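Local coordinates for protein N-terminal acetyltransferase B complex subunit MDM20 (Candida albicans, PDB 5K04) that probably serves as the non-catalytic auxiliary subunit of the NatB N-terminal acetyltransferase, an all-helical scaffold that embraces the NAT3 subunit, at residues 124-129 and 494-499; 145-150 and 177-182; 186-191 and 202-207. All blocks are in the same frame, centred on the assembly; numbering follows the deposited sequence.

Overall arrangement
The three contacts illustrate how a chain built of helices and no strands closes on itself at several scales. Contact 1 joins segments 365 positions apart at their closest ends and lies about 17 Å from the centre of the chain. Contacts 2 and 3 are local closures nested in sequence inside the loop it makes, each centred about 35 Å from that centre. They follow one another along the chain, centres about 12 Å apart, and touch through Glu-177 with Tyr-191 and through Phe-182. Contact 1 stands about 20 Å and 24 Å from their centres; through it, N-terminal helices are tied to helix 489-503, which also meets NAT3.

Contact 1 of 3, residues 124-129 and 494-499; sequences YDFKVF and GFINFS
Tyr-124 and Ser-499 meet hydroxyl to hydroxyl, with Tyr-124 OH directed at Ser-499 OG as a hydrogen-bonded pair. The modelled separation is implausibly short, so its length is doubtful. Ser-499 OG lies at the edge of the tyrosine ring, near its plane, while Ser-499 CB packs 3.8 Å from Tyr-124 CE2. The serine hydroxyl stands anti to its own backbone nitrogen (chi1 -176°), a setting that sends it off the helix toward the ring.

One turn earlier in helix 489-503, Ile-496 supplies the apolar half of the contact. Its CG2 branch touches both aromatic rings, 4.0 Å from Tyr-124 CD2 and 4.0 Å from Phe-126 CE1, the two contacts lying at roughly right angles round the methyl. Tyr-124 and Ile-496 run past each other in opposite senses, whereas Phe-126 offers the methyl its ring edge, with CE1 and CZ about equally near.

Behind these side chains, Asp-125 stands at the N-cap of helix 126-138. Its OD1 accepts weak bonds from the backbone nitrogens of Lys-127, 3.1 Å from Lys-127 N, and of Val-128, at the corner between Tyr-124, in the loop, and Phe-126, in the first turn of the helix. Leu-155 of helix 143-157 packs on both Phe-126 and Ile-496. On another face of helix 489-503, Phe-498 stacks with Phe-13 of the NAT3 subunit.

The helix that meets the catalytic partner is thus joined to the N-terminal part of the helical array by the packing of Ile-496 on Tyr-124 and Phe-126, with the hydroxyl pair as a polar element of uncertain length beside it. The buried serine hydroxyl is met by a polar group, which would probably offset the cost of its burial, and the hydrocarbon around Ile-496 adds contact without demanding a particular bond direction.

Contact 2 of 3, residues 145-150 and 177-182; sequences HTLWYA and EGLQPF
Leu-179 reaches from the loop between helices 162-177 and 185-192 onto helix 143-157, laying its CD1 methyl against Leu-147. That methyl is 3.7 Å from Leu-147 CD2, and Leu-147 CG is equally close, so the branch point as well as one arm of the partner takes part. The two leucines cross at a slant. On the preceding residue, Thr-146 presents its methyl: CG2 lies against the side of the leucine's branched end, 3.9 Å from Leu-179 CD1 and 4.1 Å from Leu-179 CD2. With CG2 anti to the backbone nitrogen and OG1 beside it (chi1 -56°), the methyl faces Leu-179 and OG1 is hydrogen-bonded to Asn-137 OD1 and Ser-142 O.

The loop residue is presented by a type I beta turn from Glu-177 to Gln-180. Glu-177 O accepts both Gln-180 N and Gln-180 NE2; the side-chain bond is 3.0 Å from NE2 to that oxygen, lies in the carbonyl plane and uses a lone pair. Met-176 packs on Leu-147.

The loop thus packs on helix 143-157 in a way consistent with the stacked helices of a TPR-like subunit. Side chain to side chain the contact is hydrocarbon, while the backbone oxygen of Leu-179 is bonded by Arg-143 NH2 at the start of the same helix, and hydrogen bonding shapes the turn.

Contact 3 of 3, residues 186-191 and 202-207; sequences QEIYVY and QVLSGV
Helix 185-192 and residues 202-207, which begin on helix 197-204, come together with Ile-188 and Leu-204 nearest, their CA atoms 8.4 Å apart, and the chain then runs on through Gly-206 to Val-207. Within residues 202-207, Gly-206 N bonds to Val-203 O, and Ser-205 OG donates to Gln-202 O from above the carbonyl plane. Ile-188 divides its branches between two partners: CG2 lies 3.6 Å from Leu-204 CD2, while CD1 meets Val-207 tip to tip, 3.8 Å from its CG1 and 3.9 Å from its CG2. With CG1 beside the backbone nitrogen (chi1 -65°), the isoleucine sends its longer arm toward Val-207 and leaves CG2 for the leucine.

Together the two short helices form a compact pair, consistent with the helical hairpins of a TPR-like array, with helix 213-225 adding Leu-215 against Ile-188 and Tyr-219 against Leu-204. One turn after Ile-188, Tyr-191 crosses Val-203 at an angle, its CE2 4.1 Å from Val-203 CG2. The phenol oxygen is hydrogen-bonded to Glu-177 OE2, outside the two segments, and the Tyr-191 ring also meets that of Phe-182 with planes at about 45°.

Contact 1 of 3, residues 124-129 and 494-499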
loop_
_atom_site.group_PDB
_atom_site.type_symbol
_atom_site.label_atom_id
_atom_site.label_comp_id
_atom_site.label_asym_id
_atom_site.label_seq_id
_atom_site.Cartn_x
_atom_site.Cartn_y
_atom_site.Cartn_z
ATOM N N TYR A 124 -14.701 -2.136 11.436
ATOM C CA TYR A 124 -14.141 -0.974 12.132
ATOM C C TYR A 124 -15.267 -0.021 12.544
ATOM O O TYR A 124 -15.395 1.107 12.064
ATOM C CB TYR A 124 -13.102 -0.294 11.251
ATOM C CG TYR A 124 -12.107 -1.261 10.636
ATOM C CD1 TYR A 124 -12.402 -1.926 9.446
ATOM C CD2 TYR A 124 -10.877 -1.518 11.248
ATOM C CE1 TYR A 124 -11.511 -2.818 8.878
ATOM C CE2 TYR A 124 -9.970 -2.412 10.684
ATOM C CZ TYR A 124 -10.298 -3.058 9.493
ATOM O OH TYR A 124 -9.425 -3.950 8.905
ATOM N N ASP A 125 -16.098 -0.509 13.464
ATOM C CA ASP A 125 -17.243 0.235 13.991
ATOM C C ASP A 125 -16.798 0.853 15.308
ATOM O O ASP A 125 -16.928 0.253 16.378
ATOM C CB ASP A 125 -18.466 -0.668 14.168
ATOM C CG ASP A 125 -19.740 0.110 14.506
ATOM O OD1 ASP A 125 -19.640 1.227 15.057
ATOM O OD2 ASP A 125 -20.843 -0.405 14.224
ATOM N N PHE A 126 -16.290 2.083 15.219
ATOM C CA PHE A 126 -15.743 2.763 16.391
ATOM C C PHE A 126 -16.789 2.980 17.479
ATOM O O PHE A 126 -16.416 3.203 18.636
ATOM C CB PHE A 126 -15.121 4.108 15.985
ATOM C CG PHE A 126 -13.929 3.987 15.071
ATOM C CD1 PHE A 126 -12.987 2.994 15.257
ATOM C CD2 PHE A 126 -13.751 4.881 14.025
ATOM C CE1 PHE A 126 -11.890 2.894 14.409
ATOM C CE2 PHE A 126 -12.658 4.785 13.178
ATOM C CZ PHE A 126 -11.729 3.794 13.371
ATOM N N LYS A 127 -18.081 2.954 17.128
ATOM C CA LYS A 127 -19.134 2.974 18.143
ATOM C C LYS A 127 -19.149 1.678 18.934
ATOM O O LYS A 127 -19.483 1.680 20.124
ATOM C CB LYS A 127 -20.506 3.213 17.494
ATOM C CG LYS A 127 -20.845 4.680 17.297
ATOM C CD LYS A 127 -21.974 4.890 16.302
ATOM C CE LYS A 127 -22.136 6.375 15.975
ATOM N NZ LYS A 127 -23.072 6.603 14.839
ATOM N N VAL A 128 -18.785 0.570 18.281
ATOM C CA VAL A 128 -18.660 -0.713 18.962
ATOM C C VAL A 128 -17.406 -0.735 19.835
ATOM O O VAL A 128 -17.471 -1.113 21.009
ATOM C CB VAL A 128 -18.674 -1.858 17.936
ATOM C CG1 VAL A 128 -18.084 -3.110 18.526
ATOM C CG2 VAL A 128 -20.101 -2.123 17.495
ATOM N N PHE A 129 -16.256 -0.315 19.285
ATOM C CA PHE A 129 -15.043 -0.202 20.091
ATOM C C PHE A 129 -15.324 0.574 21.370
ATOM O O PHE A 129 -14.990 0.134 22.475
ATOM C CB PHE A 129 -13.934 0.510 19.307
ATOM C CG PHE A 129 -13.205 -0.356 18.317
ATOM C CD1 PHE A 129 -13.890 -1.198 17.458
ATOM C CD2 PHE A 129 -11.819 -0.280 18.212
ATOM C CE1 PHE A 129 -13.209 -1.976 16.530
ATOM C CE2 PHE A 129 -11.129 -1.055 17.290
ATOM C CZ PHE A 129 -11.828 -1.905 16.448
ATOM N N GLY A 494 -2.780 4.496 13.045
ATOM C CA GLY A 494 -2.149 4.066 11.809
ATOM C C GLY A 494 -2.229 2.565 11.580
ATOM O O GLY A 494 -2.321 2.116 10.437
ATOM N N PHE A 495 -2.178 1.764 12.655
ATOM C CA PHE A 495 -2.420 0.327 12.505
ATOM C C PHE A 495 -3.839 0.074 12.012
ATOM O O PHE A 495 -4.065 -0.712 11.088
ATOM C CB PHE A 495 -2.216 -0.414 13.828
ATOM C CG PHE A 495 -0.810 -0.395 14.354
ATOM C CD1 PHE A 495 0.251 0.016 13.566
ATOM C CD2 PHE A 495 -0.556 -0.802 15.652
ATOM C CE1 PHE A 495 1.537 0.025 14.064
ATOM C CE2 PHE A 495 0.740 -0.792 16.159
ATOM C CZ PHE A 495 1.782 -0.378 15.365
ATOM N N ILE A 496 -4.809 0.738 12.641
ATOM C CA ILE A 496 -6.214 0.535 12.311
ATOM C C ILE A 496 -6.481 0.959 10.876
ATOM O O ILE A 496 -7.103 0.221 10.095
ATOM C CB ILE A 496 -7.089 1.300 13.320
ATOM C CG1 ILE A 496 -6.951 0.672 14.715
ATOM C CG2 ILE A 496 -8.536 1.355 12.869
ATOM C CD1 ILE A 496 -7.481 1.550 15.853
ATOM N N ASN A 497 -5.974 2.138 10.493
ATOM C CA ASN A 497 -6.185 2.643 9.136
ATOM C C ASN A 497 -5.485 1.773 8.108
ATOM O O ASN A 497 -6.006 1.567 7.004
ATOM C CB ASN A 497 -5.706 4.092 9.026
ATOM C CG ASN A 497 -6.680 5.076 9.677
ATOM O OD1 ASN A 497 -7.869 4.809 9.759
ATOM N ND2 ASN A 497 -6.175 6.212 10.128
ATOM N N PHE A 498 -4.294 1.268 8.451
ATOM C CA PHE A 498 -3.600 0.324 7.584
ATOM C C PHE A 498 -4.477 -0.891 7.316
ATOM O O PHE A 498 -4.687 -1.283 6.164
ATOM C CB PHE A 498 -2.276 -0.099 8.232
ATOM C CG PHE A 498 -1.354 -0.866 7.309
ATOM C CD1 PHE A 498 -1.419 -2.244 7.227
ATOM C CD2 PHE A 498 -0.415 -0.207 6.533
ATOM C CE1 PHE A 498 -0.571 -2.951 6.379
ATOM C CE2 PHE A 498 0.438 -0.909 5.673
ATOM C CZ PHE A 498 0.363 -2.277 5.600
ATOM N N SER A 499 -5.001 -1.492 8.391
ATOM C CA SER A 499 -5.916 -2.623 8.271
ATOM C C SER A 499 -7.105 -2.278 7.377
ATOM O O SER A 499 -7.383 -2.993 6.408
ATOM C CB SER A 499 -6.388 -3.050 9.665
ATOM O OG SER A 499 -7.202 -4.190 9.593
#

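Contact 2 of 3, residues 145-150 and 177-182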
loop_
_atom_site.group_PDB
_atom_site.type_symbol
_atom_site.label_atom_id
_atom_site.label_comp_id
_atom_site.label_asym_id
_atom_site.label_seq_id
_atom_site.Cartn_x
_atom_site.Cartn_y
_atom_site.Cartn_z
ATOM N N HIS A 145 -7.489 0.243 30.546
ATOM C CA HIS A 145 -8.841 0.220 29.991
ATOM C C HIS A 145 -9.452 1.611 29.940
ATOM O O HIS A 145 -10.218 1.918 29.018
ATOM C CB HIS A 145 -9.726 -0.727 30.802
ATOM C CG HIS A 145 -9.310 -2.158 30.687
ATOM N ND1 HIS A 145 -9.785 -3.147 31.520
ATOM C CD2 HIS A 145 -8.444 -2.761 29.837
ATOM C CE1 HIS A 145 -9.220 -4.297 31.197
ATOM N NE2 HIS A 145 -8.403 -4.089 30.180
ATOM N N THR A 146 -9.143 2.461 30.923
ATOM C CA THR A 146 -9.608 3.842 30.856
ATOM C C THR A 146 -9.000 4.558 29.654
ATOM O O THR A 146 -9.676 5.330 28.959
ATOM C CB THR A 146 -9.274 4.555 32.167
ATOM O OG1 THR A 146 -9.858 3.827 33.252
ATOM C CG2 THR A 146 -9.825 5.972 32.149
ATOM N N LEU A 147 -7.727 4.280 29.378
ATOM C CA LEU A 147 -7.060 4.867 28.222
ATOM C C LEU A 147 -7.703 4.395 26.924
ATOM O O LEU A 147 -7.934 5.195 26.012
ATOM C CB LEU A 147 -5.569 4.505 28.252
ATOM C CG LEU A 147 -4.780 5.198 29.362
ATOM C CD1 LEU A 147 -3.511 4.445 29.743
ATOM C CD2 LEU A 147 -4.423 6.596 28.877
ATOM N N TRP A 148 -7.966 3.083 26.823
ATOM C CA TRP A 148 -8.693 2.519 25.686
ATOM C C TRP A 148 -9.973 3.295 25.415
ATOM O O TRP A 148 -10.211 3.795 24.307
ATOM C CB TRP A 148 -9.035 1.053 25.968
ATOM C CG TRP A 148 -7.859 0.116 25.914
ATOM C CD1 TRP A 148 -6.544 0.454 25.772
ATOM C CD2 TRP A 148 -7.898 -1.326 25.971
ATOM N NE1 TRP A 148 -5.758 -0.688 25.743
ATOM C CE2 TRP A 148 -6.564 -1.789 25.856
ATOM C CE3 TRP A 148 -8.930 -2.263 26.104
ATOM C CZ2 TRP A 148 -6.235 -3.147 25.890
ATOM C CZ3 TRP A 148 -8.605 -3.619 26.135
ATOM C CH2 TRP A 148 -7.266 -4.044 26.031
ATOM N N TYR A 149 -10.806 3.396 26.450
ATOM C CA TYR A 149 -12.097 4.058 26.347
ATOM C C TYR A 149 -11.930 5.499 25.876
ATOM O O TYR A 149 -12.615 5.939 24.948
ATOM C CB TYR A 149 -12.771 3.970 27.713
ATOM C CG TYR A 149 -14.208 4.382 27.762
ATOM C CD1 TYR A 149 -15.032 4.242 26.646
ATOM C CD2 TYR A 149 -14.756 4.908 28.935
ATOM C CE1 TYR A 149 -16.370 4.613 26.690
ATOM C CE2 TYR A 149 -16.108 5.283 28.992
ATOM C CZ TYR A 149 -16.910 5.129 27.865
ATOM O OH TYR A 149 -18.236 5.496 27.895
ATOM N N ALA A 150 -10.975 6.223 26.477
ATOM C CA ALA A 150 -10.691 7.610 26.108
ATOM C C ALA A 150 -10.201 7.715 24.672
ATOM O O ALA A 150 -10.657 8.570 23.897
ATOM C CB ALA A 150 -9.639 8.191 27.057
ATOM N N GLU A 177 -8.138 13.299 32.336
ATOM C CA GLU A 177 -7.868 14.089 33.531
ATOM C C GLU A 177 -7.919 13.217 34.780
ATOM O O GLU A 177 -7.121 13.414 35.704
ATOM C CB GLU A 177 -8.841 15.282 33.598
ATOM C CG GLU A 177 -8.518 16.369 32.513
ATOM C CD GLU A 177 -9.590 17.456 32.290
ATOM O OE1 GLU A 177 -10.709 17.365 32.852
ATOM O OE2 GLU A 177 -9.291 18.417 31.531
ATOM N N GLY A 178 -8.784 12.191 34.792
ATOM C CA GLY A 178 -8.868 11.256 35.914
ATOM C C GLY A 178 -7.609 10.425 36.150
ATOM O O GLY A 178 -7.470 9.838 37.228
ATOM N N LEU A 179 -6.695 10.374 35.177
ATOM C CA LEU A 179 -5.491 9.548 35.240
ATOM C C LEU A 179 -4.252 10.332 35.646
ATOM O O LEU A 179 -3.164 9.753 35.727
ATOM C CB LEU A 179 -5.241 8.876 33.894
ATOM C CG LEU A 179 -6.405 7.990 33.451
ATOM C CD1 LEU A 179 -6.155 7.403 32.065
ATOM C CD2 LEU A 179 -6.631 6.893 34.491
ATOM N N GLN A 180 -4.385 11.634 35.874
ATOM C CA GLN A 180 -3.237 12.420 36.277
ATOM C C GLN A 180 -2.776 11.992 37.669
ATOM O O GLN A 180 -3.595 11.626 38.512
ATOM C CB GLN A 180 -3.576 13.911 36.266
ATOM C CG GLN A 180 -3.649 14.512 34.871
ATOM C CD GLN A 180 -4.287 15.869 34.876
ATOM O OE1 GLN A 180 -3.707 16.845 34.400
ATOM N NE2 GLN A 180 -5.492 15.947 35.435
ATOM N N PRO A 181 -1.458 12.049 37.940
ATOM C CA PRO A 181 -0.412 12.538 37.020
ATOM C C PRO A 181 -0.070 11.520 35.943
ATOM O O PRO A 181 -0.149 10.314 36.192
ATOM C CB PRO A 181 0.786 12.772 37.951
ATOM C CG PRO A 181 0.596 11.732 39.046
ATOM C CD PRO A 181 -0.902 11.620 39.241
ATOM N N PHE A 182 0.298 12.007 34.761
ATOM C CA PHE A 182 0.593 11.137 33.634
ATOM C C PHE A 182 1.951 10.463 33.815
ATOM O O PHE A 182 2.903 11.063 34.318
ATOM C CB PHE A 182 0.556 11.933 32.317
ATOM C CG PHE A 182 -0.788 12.529 32.007
ATOM C CD1 PHE A 182 -1.921 11.738 31.969
ATOM C CD2 PHE A 182 -0.932 13.886 31.783
ATOM C CE1 PHE A 182 -3.164 12.286 31.703
ATOM C CE2 PHE A 182 -2.170 14.430 31.508
ATOM C CZ PHE A 182 -3.288 13.628 31.470
#

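Contact 3 of 3, residues 186-191 and 202-207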
loop_
_atom_site.group_PDB
_atom_site.type_symbol
_atom_site.label_atom_id
_atom_site.label_comp_id
_atom_site.label_asym_id
_atom_site.label_seq_id
_atom_site.Cartn_x
_atom_site.Cartn_y
_atom_site.Cartn_z
ATOM N N GLN A 186 2.724 8.534 25.950
ATOM C CA GLN A 186 1.532 8.006 25.285
ATOM C C GLN A 186 0.256 8.529 25.936
ATOM O O GLN A 186 -0.696 8.914 25.241
ATOM C CB GLN A 186 1.546 6.476 25.309
ATOM C CG GLN A 186 2.686 5.850 24.534
ATOM C CD GLN A 186 2.538 5.973 23.024
ATOM O OE1 GLN A 186 1.538 6.478 22.505
ATOM N NE2 GLN A 186 3.541 5.490 22.306
ATOM N N GLU A 187 0.208 8.510 27.272
ATOM C CA GLU A 187 -0.963 9.027 27.974
ATOM C C GLU A 187 -1.134 10.518 27.695
ATOM O O GLU A 187 -2.244 10.984 27.421
ATOM C CB GLU A 187 -0.842 8.765 29.483
ATOM C CG GLU A 187 -0.554 7.330 29.845
ATOM C CD GLU A 187 -0.462 7.102 31.340
ATOM O OE1 GLU A 187 -0.396 8.099 32.089
ATOM O OE2 GLU A 187 -0.451 5.917 31.766
ATOM N N ILE A 188 -0.037 11.275 27.752
ATOM C CA ILE A 188 -0.092 12.700 27.441
ATOM C C ILE A 188 -0.597 12.911 26.019
ATOM O O ILE A 188 -1.453 13.771 25.771
ATOM C CB ILE A 188 1.293 13.339 27.665
ATOM C CG1 ILE A 188 1.675 13.283 29.154
ATOM C CG2 ILE A 188 1.314 14.762 27.150
ATOM C CD1 ILE A 188 3.091 13.772 29.467
ATOM N N TYR A 189 -0.104 12.106 25.070
ATOM C CA TYR A 189 -0.597 12.186 23.697
ATOM C C TYR A 189 -2.123 12.055 23.650
ATOM O O TYR A 189 -2.807 12.891 23.048
ATOM C CB TYR A 189 0.085 11.112 22.839
ATOM C CG TYR A 189 -0.530 10.928 21.456
ATOM C CD1 TYR A 189 -0.203 11.786 20.397
ATOM C CD2 TYR A 189 -1.436 9.887 21.207
ATOM C CE1 TYR A 189 -0.783 11.627 19.126
ATOM C CE2 TYR A 189 -2.000 9.703 19.937
ATOM C CZ TYR A 189 -1.677 10.583 18.909
ATOM O OH TYR A 189 -2.234 10.411 17.678
ATOM N N VAL A 190 -2.674 11.027 24.314
ATOM C CA VAL A 190 -4.117 10.789 24.263
ATOM C C VAL A 190 -4.866 12.015 24.752
ATOM O O VAL A 190 -5.847 12.455 24.139
ATOM C CB VAL A 190 -4.505 9.549 25.092
ATOM C CG1 VAL A 190 -6.034 9.392 25.126
ATOM C CG2 VAL A 190 -3.889 8.306 24.506
ATOM N N TYR A 191 -4.410 12.575 25.876
ATOM C CA TYR A 191 -5.022 13.768 26.447
ATOM C C TYR A 191 -5.079 14.897 25.416
ATOM O O TYR A 191 -6.121 15.543 25.251
ATOM C CB TYR A 191 -4.238 14.178 27.708
ATOM C CG TYR A 191 -4.882 15.251 28.543
ATOM C CD1 TYR A 191 -6.249 15.270 28.743
ATOM C CD2 TYR A 191 -4.123 16.245 29.147
ATOM C CE1 TYR A 191 -6.849 16.261 29.493
ATOM C CE2 TYR A 191 -4.721 17.239 29.916
ATOM C CZ TYR A 191 -6.078 17.245 30.087
ATOM O OH TYR A 191 -6.671 18.234 30.858
ATOM N N GLN A 202 -0.302 25.039 27.214
ATOM C CA GLN A 202 -0.328 25.124 28.666
ATOM C C GLN A 202 0.010 23.774 29.301
ATOM O O GLN A 202 0.791 23.708 30.252
ATOM C CB GLN A 202 -1.707 25.638 29.108
ATOM C CG GLN A 202 -1.865 25.841 30.582
ATOM C CD GLN A 202 -0.780 26.742 31.159
ATOM O OE1 GLN A 202 -0.420 27.761 30.569
ATOM N NE2 GLN A 202 -0.255 26.361 32.319
ATOM N N VAL A 203 -0.538 22.684 28.761
ATOM C CA VAL A 203 -0.271 21.357 29.314
ATOM C C VAL A 203 1.177 20.950 29.068
ATOM O O VAL A 203 1.910 20.611 30.003
ATOM C CB VAL A 203 -1.245 20.325 28.722
ATOM C CG1 VAL A 203 -0.860 18.903 29.166
ATOM C CG2 VAL A 203 -2.654 20.653 29.149
ATOM N N LEU A 204 1.612 20.988 27.803
ATOM C CA LEU A 204 2.946 20.510 27.457
ATOM C C LEU A 204 4.059 21.359 28.072
ATOM O O LEU A 204 5.177 20.866 28.230
ATOM C CB LEU A 204 3.091 20.452 25.941
ATOM C CG LEU A 204 2.212 19.397 25.268
ATOM C CD1 LEU A 204 2.582 19.233 23.797
ATOM C CD2 LEU A 204 2.335 18.051 26.018
ATOM N N SER A 205 3.775 22.615 28.429
ATOM C CA SER A 205 4.771 23.469 29.065
ATOM C C SER A 205 5.024 23.086 30.516
ATOM O O SER A 205 6.011 23.542 31.095
ATOM C CB SER A 205 4.347 24.939 29.009
ATOM O OG SER A 205 3.299 25.194 29.929
ATOM N N GLY A 206 4.142 22.293 31.132
ATOM C CA GLY A 206 4.349 21.885 32.512
ATOM C C GLY A 206 4.780 20.437 32.682
ATOM O O GLY A 206 4.945 19.954 33.803
ATOM N N VAL A 207 4.947 19.721 31.574
ATOM C CA VAL A 207 5.300 18.313 31.648
ATOM C C VAL A 207 6.716 18.178 32.174
ATOM O O VAL A 207 7.652 18.760 31.614
ATOM C CB VAL A 207 5.165 17.657 30.270
ATOM C CG1 VAL A 207 5.781 16.265 30.297
ATOM C CG2 VAL A 207 3.716 17.608 29.864
#